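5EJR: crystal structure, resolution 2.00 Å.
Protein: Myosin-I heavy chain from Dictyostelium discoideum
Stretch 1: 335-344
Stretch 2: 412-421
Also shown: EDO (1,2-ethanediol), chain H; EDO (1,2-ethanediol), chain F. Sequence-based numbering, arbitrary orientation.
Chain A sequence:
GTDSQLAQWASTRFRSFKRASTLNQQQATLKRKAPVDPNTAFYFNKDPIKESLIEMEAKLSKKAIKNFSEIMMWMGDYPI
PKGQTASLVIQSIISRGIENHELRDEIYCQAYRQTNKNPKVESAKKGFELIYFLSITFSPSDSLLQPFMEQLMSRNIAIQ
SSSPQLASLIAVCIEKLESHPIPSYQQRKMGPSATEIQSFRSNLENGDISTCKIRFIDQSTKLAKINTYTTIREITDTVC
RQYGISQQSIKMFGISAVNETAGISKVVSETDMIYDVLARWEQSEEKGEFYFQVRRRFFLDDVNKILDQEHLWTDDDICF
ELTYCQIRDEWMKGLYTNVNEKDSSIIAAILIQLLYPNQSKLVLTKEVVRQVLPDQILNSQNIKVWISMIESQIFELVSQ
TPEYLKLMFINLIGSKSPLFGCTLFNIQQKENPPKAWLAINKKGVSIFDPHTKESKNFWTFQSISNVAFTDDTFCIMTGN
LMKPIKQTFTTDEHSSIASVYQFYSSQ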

# COMPACT_ATOMS: atom_id res chain seq x y z
N LEU A 335 -11.71 -0.84 22.99
CA LEU A 335 -11.75 0.48 22.34
C LEU A 335 -12.90 1.39 22.82
O LEU A 335 -12.78 2.61 22.72
CB LEU A 335 -11.76 0.33 20.83
CG LEU A 335 -10.56 -0.48 20.27
CD1 LEU A 335 -10.61 -0.56 18.77
CD2 LEU A 335 -9.19 0.12 20.71
N TYR A 336 -13.97 0.82 23.39
CA TYR A 336 -15.11 1.60 23.88
C TYR A 336 -15.16 1.64 25.41
O TYR A 336 -15.72 0.75 26.03
CB TYR A 336 -16.43 1.05 23.29
CG TYR A 336 -16.45 1.09 21.78
CD1 TYR A 336 -16.36 2.30 21.08
CD2 TYR A 336 -16.60 -0.08 21.03
CE1 TYR A 336 -16.38 2.34 19.69
CE2 TYR A 336 -16.67 -0.05 19.64
CZ TYR A 336 -16.54 1.16 18.98
OH TYR A 336 -16.58 1.19 17.61
N THR A 337 -14.60 2.67 26.03
CA THR A 337 -14.57 2.70 27.49
C THR A 337 -15.35 3.89 28.12
O THR A 337 -15.32 4.06 29.34
CB THR A 337 -13.13 2.58 28.01
OG1 THR A 337 -12.28 3.46 27.27
CG2 THR A 337 -12.59 1.15 27.89
N ASN A 338 -16.16 4.64 27.31
CA ASN A 338 -17.02 5.71 27.87
C ASN A 338 -18.30 5.05 28.42
O ASN A 338 -19.43 5.49 28.18
CB ASN A 338 -17.34 6.80 26.82
CG ASN A 338 -18.07 8.01 27.40
OD1 ASN A 338 -17.97 8.32 28.60
ND2 ASN A 338 -18.87 8.69 26.59
N VAL A 339 -18.11 3.98 29.16
CA VAL A 339 -19.23 3.18 29.62
C VAL A 339 -19.08 2.86 31.11
O VAL A 339 -17.97 2.59 31.58
CB VAL A 339 -19.22 1.95 28.65
CG1 VAL A 339 -18.24 0.85 29.06
CG2 VAL A 339 -20.60 1.41 28.36
N ASN A 340 -20.17 2.98 31.88
CA ASN A 340 -20.11 2.65 33.30
C ASN A 340 -20.33 1.12 33.48
O ASN A 340 -20.62 0.43 32.50
CB ASN A 340 -21.04 3.53 34.14
CG ASN A 340 -22.52 3.19 34.12
OD1 ASN A 340 -22.99 2.36 33.35
ND2 ASN A 340 -23.28 3.83 35.00
N GLU A 341 -20.19 0.60 34.71
CA GLU A 341 -20.34 -0.83 35.01
C GLU A 341 -21.74 -1.39 34.70
O GLU A 341 -21.84 -2.51 34.21
CB GLU A 341 -19.92 -1.13 36.45
CG GLU A 341 -18.42 -0.94 36.64
CD GLU A 341 -17.89 -0.79 38.06
OE1 GLU A 341 -18.72 -0.73 39.00
OE2 GLU A 341 -16.65 -0.75 38.23
N LYS A 342 -22.80 -0.62 34.97
CA LYS A 342 -24.18 -1.02 34.64
C LYS A 342 -24.34 -1.16 33.11
O LYS A 342 -24.81 -2.19 32.66
CB LYS A 342 -25.22 -0.03 35.21
CG LYS A 342 -26.65 -0.57 35.07
CD LYS A 342 -27.71 0.40 35.55
CE LYS A 342 -29.10 -0.20 35.45
NZ LYS A 342 -29.66 -0.11 34.08
N ASP A 343 -23.88 -0.17 32.32
CA ASP A 343 -23.93 -0.22 30.86
C ASP A 343 -23.13 -1.40 30.33
O ASP A 343 -23.57 -2.05 29.38
CB ASP A 343 -23.36 1.08 30.24
CG ASP A 343 -24.16 2.34 30.56
OD1 ASP A 343 -25.36 2.22 30.91
OD2 ASP A 343 -23.57 3.45 30.47
N SER A 344 -21.96 -1.69 30.95
CA SER A 344 -21.13 -2.81 30.48
C SER A 344 -21.80 -4.14 30.75
O SER A 344 -21.66 -5.07 29.96
CB SER A 344 -19.75 -2.79 31.14
OG SER A 344 -18.99 -1.68 30.72
C1 EDO H . -17.31 2.09 14.90
O1 EDO H . -16.24 3.01 14.92
C2 EDO H . -17.17 0.87 13.94
O2 EDO H . -15.85 0.41 13.71
C1 EDO F . -17.63 13.12 17.28
O1 EDO F . -17.68 12.52 18.57
C2 EDO F . -19.08 13.46 16.93
O2 EDO F . -19.15 14.05 15.66
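Stretch 2 412-421: LIGSKSPLFG

Stretch 2 enters as the last part of a helix that begins earlier in the chain and closes with a type I beta turn from Ser417 to Phe420. It lies against the loop that forms the first half of stretch 1 and against the start of the helix that follows at Glu341. The two segments run in opposite senses: Leu412 lies level with Asp343, their CA atoms 7.9 Å apart, whereas Ser417 has come down to Asn338, with a CA-to-CA distance of 5.8 Å. Together the two segments bury 467 Å², summed over both sides.

Leu412 directs its CA-to-CB bond toward stretch 1 but stops short of contact, its closest side-chain approach being Leu412 CD2 to Asp343 O at 5.6 Å. Ile413 makes the first close approach. Its side chain, with chi1 and chi2 both m, places CG2 over one face of the Tyr336 ring, 3.7 Å from the centroid and 14° off the ring normal, an almost axial CH-pi contact. The same methyl, Ile413 CG2, is 3.7 Å from Tyr336 CD2, so the apolar packing is centred on the aromatic face. Gly414 and Ser415 make no contact with stretch 1; Ser415 is out of reach.

Lys416 spans from Asn338 to Asp343, using both its backbone and its side chain. Its carbonyl accepts a weak hydrogen bond from the amide of Asn338, with ND2 2.8 Å from Lys416 O but an N-H...O angle of only 119°. The side chain extends through t rotamers at chi2 and chi3 past Val339, whose CG2 lies 4.3 Å from Lys416 CD, to reach the first turn of the partner helix. There Lys416 NZ forms a salt bridge with Asp343 OD2 at 3.0 Å. Asp343 is itself tied into the helix start: its backbone N donates to OD1 of the N-cap residue Asn340 at 2.9 Å, while its carboxylate meets the lysine.

At Ser417 the hydroxyl turns back to its own helix and donates to the carbonyl of Ile413, with OG 2.8 Å from Ile413 O. Ser417 OG also lies 3.6 Å from Tyr336 CD1 and accepts a hydrogen bond from a water at 2.7 Å; this water in turn accepts from Asn338 N at 2.8 Å, linking the segments where their backbones are close. Pro418 follows, its CD 3.5 Å from Asn338 ND2. The CA-to-CB bond of Leu419 points toward stretch 1, but its nearest side-chain approach, Leu419 CD1 to Leu335 O, is 5.0 Å. The turn is closed by Phe420 N donating to Ser417 O at 3.0 Å.

Phe420, with chi1 t, brings CD1 obliquely to 3.8 Å from Tyr336 OH; the apolar contact is Phe420 CD1 to Tyr336 CZ, 4.3 Å, near the hydroxyl end of the tyrosine. Gly421 adopts a positive phi of 82°, a conformation that favours glycine. Its N donates to O1 of the chain H ethanediol at 3.0 Å, and C1 of that molecule sits at the edge of the Tyr336 ring, 2.9 Å from Tyr336 OH.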

# COMPACT_ATOMS: atom_id res chain seq x y z
N LEU A 412 -26.44 0.40 21.92
CA LEU A 412 -25.82 0.70 23.22
C LEU A 412 -24.41 1.23 23.10
O LEU A 412 -24.11 2.26 23.68
CB LEU A 412 -25.91 -0.52 24.12
CG LEU A 412 -27.27 -0.59 24.76
CD1 LEU A 412 -27.63 -2.00 25.09
CD2 LEU A 412 -27.36 0.34 25.97
N ILE A 413 -23.55 0.55 22.34
CA ILE A 413 -22.19 1.01 22.07
C ILE A 413 -22.21 2.41 21.43
O ILE A 413 -21.54 3.33 21.90
CB ILE A 413 -21.45 0.02 21.13
CG1 ILE A 413 -21.15 -1.30 21.86
CG2 ILE A 413 -20.15 0.65 20.54
CD1 ILE A 413 -20.17 -1.25 23.05
N GLY A 414 -23.00 2.53 20.37
CA GLY A 414 -23.10 3.74 19.56
C GLY A 414 -23.52 4.98 20.31
O GLY A 414 -22.89 6.02 20.15
N SER A 415 -24.55 4.87 21.16
CA SER A 415 -25.11 5.97 21.95
C SER A 415 -24.18 6.46 23.05
O SER A 415 -24.33 7.59 23.52
CB SER A 415 -26.45 5.56 22.56
OG SER A 415 -26.29 4.55 23.55
N LYS A 416 -23.27 5.61 23.52
CA LYS A 416 -22.41 5.95 24.63
C LYS A 416 -20.99 6.32 24.24
O LYS A 416 -20.26 6.84 25.07
CB LYS A 416 -22.44 4.81 25.66
CG LYS A 416 -23.79 4.79 26.39
CD LYS A 416 -24.10 3.50 27.07
CE LYS A 416 -25.52 3.52 27.58
NZ LYS A 416 -25.72 4.55 28.65
N SER A 417 -20.61 6.10 22.98
CA SER A 417 -19.23 6.33 22.53
C SER A 417 -19.08 7.42 21.48
O SER A 417 -19.45 7.22 20.31
CB SER A 417 -18.62 5.02 22.04
OG SER A 417 -19.02 3.96 22.90
N PRO A 418 -18.49 8.58 21.84
CA PRO A 418 -18.30 9.65 20.83
C PRO A 418 -17.36 9.28 19.68
O PRO A 418 -17.43 9.89 18.63
CB PRO A 418 -17.78 10.85 21.63
CG PRO A 418 -17.88 10.47 23.07
CD PRO A 418 -17.98 8.99 23.17
N LEU A 419 -16.53 8.26 19.86
CA LEU A 419 -15.62 7.82 18.80
C LEU A 419 -16.32 6.83 17.83
O LEU A 419 -15.71 6.46 16.83
CB LEU A 419 -14.37 7.15 19.40
CG LEU A 419 -13.35 8.04 20.14
CD1 LEU A 419 -12.29 7.20 20.77
CD2 LEU A 419 -12.70 9.06 19.21
N PHE A 420 -17.56 6.40 18.12
CA PHE A 420 -18.25 5.46 17.25
C PHE A 420 -18.46 6.09 15.86
O PHE A 420 -18.96 7.21 15.77
CB PHE A 420 -19.61 5.01 17.85
CG PHE A 420 -20.32 4.02 16.95
CD1 PHE A 420 -20.02 2.67 17.01
CD2 PHE A 420 -21.22 4.46 15.98
CE1 PHE A 420 -20.64 1.76 16.15
CE2 PHE A 420 -21.80 3.57 15.09
CZ PHE A 420 -21.52 2.22 15.18
N GLY A 421 -18.09 5.38 14.81
CA GLY A 421 -18.29 5.87 13.44
C GLY A 421 -17.22 6.83 12.95
O GLY A 421 -17.32 7.32 11.83
O HOH W 1 -17.03 4.27 24.71